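Local structure of polar amino acid ABC uptake transporter substrate binding protein (Streptococcus thermophilus LMG 18311, 3HV1) at residues Thr101-Lys115 against Tyr199-Val213. The protein probably binds a polar amino acid outside the cell and delivers it to the membrane components of an ABC importer. Residues are numbered along the deposited sequence; the frame is centred on the assembly and turned at random.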
loop_
_atom_site.group_PDB
_atom_site.type_symbol
_atom_site.label_atom_id
_atom_site.label_comp_id
_atom_site.label_asym_id
_atom_site.label_seq_id
_atom_site.Cartn_x
_atom_site.Cartn_y
_atom_site.Cartn_z
ATOM N N THR A 101 1.354 -9.246 -5.554
ATOM C CA THR A 101 2.606 -8.514 -5.493
ATOM C C THR A 101 2.122 -7.116 -5.146
ATOM O O THR A 101 0.915 -6.870 -5.049
ATOM C CB THR A 101 3.291 -8.369 -6.862
ATOM O OG1 THR A 101 2.384 -7.717 -7.771
ATOM C CG2 THR A 101 3.717 -9.717 -7.417
ATOM N N GLU A 102 3.072 -6.210 -4.961
ATOM C CA GLU A 102 2.760 -4.813 -4.705
ATOM C C GLU A 102 2.198 -4.302 -6.033
ATOM O O GLU A 102 2.425 -4.916 -7.077
ATOM C CB GLU A 102 4.043 -4.049 -4.365
ATOM C CG GLU A 102 4.682 -4.479 -3.066
ATOM C CD GLU A 102 3.711 -4.411 -1.910
ATOM O OE1 GLU A 102 3.016 -3.377 -1.792
ATOM O OE2 GLU A 102 3.641 -5.383 -1.120
ATOM N N PRO A 103 1.439 -3.192 -6.016
ATOM C CA PRO A 103 0.889 -2.678 -7.279
ATOM C C PRO A 103 1.970 -2.027 -8.134
ATOM O O PRO A 103 2.844 -1.351 -7.601
ATOM C CB PRO A 103 -0.163 -1.677 -6.811
ATOM C CG PRO A 103 0.427 -1.160 -5.512
ATOM C CD PRO A 103 0.911 -2.437 -4.861
ATOM N N TYR A 104 1.929 -2.232 -9.452
ATOM C CA TYR A 104 2.945 -1.630 -10.315
ATOM C C TYR A 104 2.436 -0.397 -11.084
ATOM O O TYR A 104 3.220 0.361 -11.661
ATOM C CB TYR A 104 3.530 -2.683 -11.282
ATOM C CG TYR A 104 2.512 -3.428 -12.121
ATOM C CD1 TYR A 104 2.116 -2.941 -13.364
ATOM C CD2 TYR A 104 1.913 -4.605 -11.648
ATOM C CE1 TYR A 104 1.137 -3.605 -14.127
ATOM C CE2 TYR A 104 0.939 -5.270 -12.399
ATOM C CZ TYR A 104 0.558 -4.762 -13.635
ATOM O OH TYR A 104 -0.412 -5.401 -14.368
HETATM N N MSE A 105 1.124 -0.191 -11.092
HETATM C CA MSE A 105 0.562 0.977 -11.756
HETATM C C MSE A 105 -0.891 1.210 -11.376
HETATM O O MSE A 105 -1.607 0.280 -10.997
HETATM C CB MSE A 105 0.713 0.878 -13.286
HETATM C CG MSE A 105 -0.533 0.422 -14.068
HETATM SE SE MSE A 105 -0.485 0.774 -15.970
HETATM C CE MSE A 105 -1.207 2.566 -15.977
ATOM N N VAL A 106 -1.315 2.467 -11.456
ATOM C CA VAL A 106 -2.681 2.809 -11.121
ATOM C C VAL A 106 -3.476 3.199 -12.342
ATOM O O VAL A 106 -3.026 3.985 -13.169
ATOM C CB VAL A 106 -2.756 3.975 -10.108
ATOM C CG1 VAL A 106 -4.211 4.379 -9.891
ATOM C CG2 VAL A 106 -2.130 3.563 -8.798
ATOM N N ASN A 107 -4.661 2.620 -12.459
ATOM C CA ASN A 107 -5.535 2.959 -13.556
ATOM C C ASN A 107 -6.710 3.694 -12.942
ATOM O O ASN A 107 -7.199 3.323 -11.876
ATOM C CB ASN A 107 -6.024 1.725 -14.292
ATOM C CG ASN A 107 -6.963 2.078 -15.415
ATOM O OD1 ASN A 107 -6.723 3.039 -16.156
ATOM N ND2 ASN A 107 -8.042 1.314 -15.555
ATOM N N GLU A 108 -7.144 4.751 -13.607
ATOM C CA GLU A 108 -8.255 5.544 -13.111
ATOM C C GLU A 108 -8.802 6.353 -14.273
ATOM O O GLU A 108 -8.172 6.445 -15.321
ATOM C CB GLU A 108 -7.767 6.497 -12.014
ATOM C CG GLU A 108 -6.859 7.608 -12.534
ATOM C CD GLU A 108 -6.328 8.492 -11.429
ATOM O OE1 GLU A 108 -7.127 8.909 -10.563
ATOM O OE2 GLU A 108 -5.114 8.782 -11.428
ATOM N N GLN A 109 -9.983 6.926 -14.088
ATOM C CA GLN A 109 -10.581 7.741 -15.130
ATOM C C GLN A 109 -9.774 9.025 -15.231
ATOM O O GLN A 109 -9.409 9.613 -14.206
ATOM C CB GLN A 109 -12.029 8.092 -14.774
ATOM C CG GLN A 109 -12.939 6.897 -14.704
ATOM C CD GLN A 109 -12.889 6.083 -15.976
ATOM O OE1 GLN A 109 -13.084 6.609 -17.069
ATOM N NE2 GLN A 109 -12.628 4.793 -15.843
ATOM N N VAL A 110 -9.471 9.438 -16.459
ATOM C CA VAL A 110 -8.746 10.681 -16.681
ATOM C C VAL A 110 -9.592 11.553 -17.589
ATOM O O VAL A 110 -10.358 11.042 -18.410
ATOM C CB VAL A 110 -7.379 10.456 -17.366
ATOM C CG1 VAL A 110 -6.441 9.706 -16.415
ATOM C CG2 VAL A 110 -7.560 9.697 -18.676
ATOM N N LEU A 111 -9.484 12.865 -17.406
ATOM C CA LEU A 111 -10.207 13.811 -18.242
ATOM C C LEU A 111 -9.203 14.225 -19.309
ATOM O O LEU A 111 -8.098 14.665 -18.991
ATOM C CB LEU A 111 -10.634 15.043 -17.438
ATOM C CG LEU A 111 -11.143 16.211 -18.290
ATOM C CD1 LEU A 111 -12.490 15.859 -18.911
ATOM C CD2 LEU A 111 -11.255 17.462 -17.438
ATOM N N VAL A 112 -9.580 14.079 -20.570
ATOM C CA VAL A 112 -8.684 14.434 -21.659
ATOM C C VAL A 112 -9.209 15.637 -22.423
ATOM O O VAL A 112 -10.382 15.693 -22.790
ATOM C CB VAL A 112 -8.523 13.257 -22.641
ATOM C CG1 VAL A 112 -7.602 13.646 -23.797
ATOM C CG2 VAL A 112 -7.991 12.049 -21.895
ATOM N N THR A 113 -8.340 16.612 -22.640
ATOM C CA THR A 113 -8.740 17.782 -23.390
ATOM C C THR A 113 -7.563 18.158 -24.258
ATOM O O THR A 113 -6.431 17.760 -23.982
ATOM C CB THR A 113 -9.081 18.987 -22.485
ATOM O OG1 THR A 113 -7.896 19.423 -21.808
ATOM C CG2 THR A 113 -10.152 18.614 -21.473
ATOM N N LYS A 114 -7.830 18.896 -25.329
ATOM C CA LYS A 114 -6.749 19.332 -26.196
ATOM C C LYS A 114 -6.055 20.465 -25.452
ATOM O O LYS A 114 -6.716 21.265 -24.791
ATOM C CB LYS A 114 -7.291 19.853 -27.528
ATOM C CG LYS A 114 -8.016 18.825 -28.369
ATOM C CD LYS A 114 -8.091 19.262 -29.832
ATOM C CE LYS A 114 -8.873 20.562 -30.016
ATOM N NZ LYS A 114 -8.872 20.988 -31.451
ATOM N N LYS A 115 -4.731 20.536 -25.541
ATOM C CA LYS A 115 -4.020 21.614 -24.870
ATOM C C LYS A 115 -4.476 22.958 -25.436
ATOM O O LYS A 115 -4.472 23.966 -24.728
ATOM C CB LYS A 115 -2.506 21.462 -25.037
ATOM C CG LYS A 115 -1.891 20.409 -24.107
ATOM C CD LYS A 115 -0.372 20.348 -24.239
ATOM C CE LYS A 115 0.232 19.221 -23.389
ATOM N NZ LYS A 115 -0.011 19.425 -21.935
ATOM N N TYR A 199 -2.262 17.025 -25.692
ATOM C CA TYR A 199 -3.414 16.883 -24.792
ATOM C C TYR A 199 -3.079 16.967 -23.319
ATOM O O TYR A 199 -1.973 16.626 -22.901
ATOM C CB TYR A 199 -4.078 15.519 -24.994
ATOM C CG TYR A 199 -4.568 15.278 -26.383
ATOM C CD1 TYR A 199 -5.885 15.569 -26.735
ATOM C CD2 TYR A 199 -3.702 14.795 -27.366
ATOM C CE1 TYR A 199 -6.329 15.390 -28.034
ATOM C CE2 TYR A 199 -4.133 14.613 -28.665
ATOM C CZ TYR A 199 -5.450 14.913 -28.993
ATOM O OH TYR A 199 -5.881 14.738 -30.282
ATOM N N ASN A 200 -4.063 17.402 -22.537
ATOM C CA ASN A 200 -3.945 17.445 -21.081
ATOM C C ASN A 200 -4.663 16.151 -20.682
ATOM O O ASN A 200 -5.825 15.969 -21.034
ATOM C CB ASN A 200 -4.737 18.612 -20.484
ATOM C CG ASN A 200 -4.152 19.963 -20.828
ATOM O OD1 ASN A 200 -4.880 20.896 -21.166
ATOM N ND2 ASN A 200 -2.840 20.079 -20.736
ATOM N N VAL A 201 -3.970 15.259 -19.988
ATOM C CA VAL A 201 -4.564 14.008 -19.536
ATOM C C VAL A 201 -4.459 14.110 -18.033
ATOM O O VAL A 201 -3.385 13.911 -17.456
ATOM C CB VAL A 201 -3.769 12.807 -20.031
ATOM C CG1 VAL A 201 -4.493 11.517 -19.656
ATOM C CG2 VAL A 201 -3.567 12.921 -21.537
HETATM N N MSE A 202 -5.585 14.437 -17.416
HETATM C CA MSE A 202 -5.650 14.680 -15.989
HETATM C C MSE A 202 -6.484 13.703 -15.177
HETATM O O MSE A 202 -7.552 13.280 -15.615
HETATM C CB MSE A 202 -6.219 16.089 -15.776
HETATM C CG MSE A 202 -5.653 17.142 -16.744
HETATM SE SE MSE A 202 -6.684 18.738 -16.959
HETATM C CE MSE A 202 -7.893 18.176 -18.320
ATOM N N PRO A 203 -5.999 13.334 -13.974
ATOM C CA PRO A 203 -6.760 12.413 -13.125
ATOM C C PRO A 203 -8.091 13.118 -12.892
ATOM O O PRO A 203 -8.128 14.300 -12.530
ATOM C CB PRO A 203 -5.905 12.322 -11.865
ATOM C CG PRO A 203 -4.513 12.457 -12.404
ATOM C CD PRO A 203 -4.664 13.594 -13.405
ATOM N N ALA A 204 -9.176 12.391 -13.123
ATOM C CA ALA A 204 -10.516 12.944 -13.014
ATOM C C ALA A 204 -11.006 13.203 -11.595
ATOM O O ALA A 204 -11.699 14.191 -11.344
ATOM C CB ALA A 204 -11.499 12.031 -13.750
ATOM N N GLY A 205 -10.659 12.312 -10.673
ATOM C CA GLY A 205 -11.103 12.473 -9.301
ATOM C C GLY A 205 -11.917 11.282 -8.825
ATOM O O GLY A 205 -12.310 11.222 -7.665
ATOM N N TYR A 206 -12.175 10.336 -9.719
ATOM C CA TYR A 206 -12.938 9.145 -9.370
ATOM C C TYR A 206 -11.983 8.078 -8.851
ATOM O O TYR A 206 -10.856 7.951 -9.339
ATOM C CB TYR A 206 -13.682 8.609 -10.592
ATOM C CG TYR A 206 -14.610 9.611 -11.235
ATOM C CD1 TYR A 206 -15.840 9.932 -10.657
ATOM C CD2 TYR A 206 -14.261 10.236 -12.425
ATOM C CE1 TYR A 206 -16.705 10.856 -11.259
ATOM C CE2 TYR A 206 -15.110 11.158 -13.034
ATOM C CZ TYR A 206 -16.330 11.461 -12.449
ATOM O OH TYR A 206 -17.167 12.353 -13.065
ATOM N N GLU A 207 -12.435 7.312 -7.865
ATOM C CA GLU A 207 -11.611 6.263 -7.278
ATOM C C GLU A 207 -11.038 5.349 -8.352
ATOM O O GLU A 207 -11.737 4.932 -9.274
ATOM C CB GLU A 207 -12.434 5.444 -6.275
ATOM C CG GLU A 207 -11.710 4.226 -5.724
ATOM C CD GLU A 207 -12.459 3.579 -4.571
ATOM O OE1 GLU A 207 -13.697 3.733 -4.507
ATOM O OE2 GLU A 207 -11.810 2.912 -3.740
ATOM N N GLY A 208 -9.754 5.034 -8.225
ATOM C CA GLY A 208 -9.122 4.176 -9.205
ATOM C C GLY A 208 -8.881 2.763 -8.720
ATOM O O GLY A 208 -9.396 2.345 -7.682
ATOM N N GLU A 209 -8.096 2.025 -9.496
ATOM C CA GLU A 209 -7.750 0.651 -9.168
ATOM C C GLU A 209 -6.243 0.512 -9.339
ATOM O O GLU A 209 -5.631 1.252 -10.116
ATOM C CB GLU A 209 -8.482 -0.310 -10.109
ATOM C CG GLU A 209 -8.028 -0.241 -11.551
ATOM C CD GLU A 209 -8.967 -0.969 -12.498
ATOM O OE1 GLU A 209 -9.482 -2.040 -12.126
ATOM O OE2 GLU A 209 -9.176 -0.476 -13.625
ATOM N N SER A 210 -5.639 -0.417 -8.604
ATOM C CA SER A 210 -4.203 -0.632 -8.709
ATOM C C SER A 210 -3.929 -2.020 -9.291
ATOM O O SER A 210 -4.416 -3.028 -8.767
ATOM C CB SER A 210 -3.545 -0.506 -7.334
ATOM O OG SER A 210 -3.737 0.787 -6.791
ATOM N N PHE A 211 -3.165 -2.064 -10.380
ATOM C CA PHE A 211 -2.826 -3.325 -11.017
ATOM C C PHE A 211 -1.710 -4.007 -10.240
ATOM O O PHE A 211 -0.731 -3.371 -9.853
ATOM C CB PHE A 211 -2.366 -3.119 -12.466
ATOM C CG PHE A 211 -3.437 -2.602 -13.389
ATOM C CD1 PHE A 211 -4.775 -2.908 -13.173
ATOM C CD2 PHE A 211 -3.096 -1.865 -14.521
ATOM C CE1 PHE A 211 -5.761 -2.494 -14.067
ATOM C CE2 PHE A 211 -4.077 -1.446 -15.424
ATOM C CZ PHE A 211 -5.413 -1.765 -15.194
ATOM N N ALA A 212 -1.870 -5.306 -10.009
ATOM C CA ALA A 212 -0.873 -6.090 -9.300
ATOM C C ALA A 212 -0.937 -7.497 -9.879
ATOM O O ALA A 212 -1.882 -7.840 -10.588
ATOM C CB ALA A 212 -1.163 -6.101 -7.787
ATOM N N VAL A 213 0.074 -8.303 -9.584
ATOM C CA VAL A 213 0.147 -9.673 -10.096
ATOM C C VAL A 213 -0.312 -10.681 -9.044
ATOM O O VAL A 213 0.072 -10.579 -7.887
ATOM C CB VAL A 213 1.598 -10.017 -10.498
ATOM C CG1 VAL A 213 1.645 -11.365 -11.213
ATOM C CG2 VAL A 213 2.157 -8.921 -11.396
HETATM O O HOH W 1 -1.847 -7.648 -13.654
HETATM O O HOH W 2 -10.354 9.475 -11.702
HETATM O O HOH W 3 -11.300 6.187 -11.727
#
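The pair of connecting strands between the two lobes, the hinge as in type II periplasmic binding proteins, is formed by 101-115 and 199-213, running antiparallel. Midway between the lobes N107 and E209 form a hydrogen-bonded pair, with N107 N on E209 O and E209 N on N107 O. Their side chains lie alongside each other. With CG anti to its backbone N (chi1 179°), N107 brings ND2 2.9 Å from E209 OE2, onto the anti lone pair, the amide and carboxylate planes being only 22° apart. Asparagine suits the spot: ND2 has two hydrogens, for E209 OE2 and D182 OD1, while OD1 accepts from V184 N. Glycine suits 208, where a CB would clash with N107 O and E108 CB.

Between A204 and G208, residues 205-207 leave the partner strand. One water takes Y206 N and lies 2.7 Å from Q109 O, which accepts from A204 N; another takes Q109 N and lies 2.8 Å from E207 O. In the other lobe L111 pairs with M202, whose CE packs 3.5 Å from L111 CD2; V110 CG2 meets V201 CG1.

At the T101 end, the CD2 corner of F211 touches M105 CG at 3.5 Å, and M105 SE (M105 and M202 are selenomethionines, replacing methionine) sits at the ring edge in a Met-aromatic contact. F211 O receives Y104 N and lies over one face of the Y104 ring. A water in that ring's plane links Y104 OH, at 2.8 Å, to A212 O.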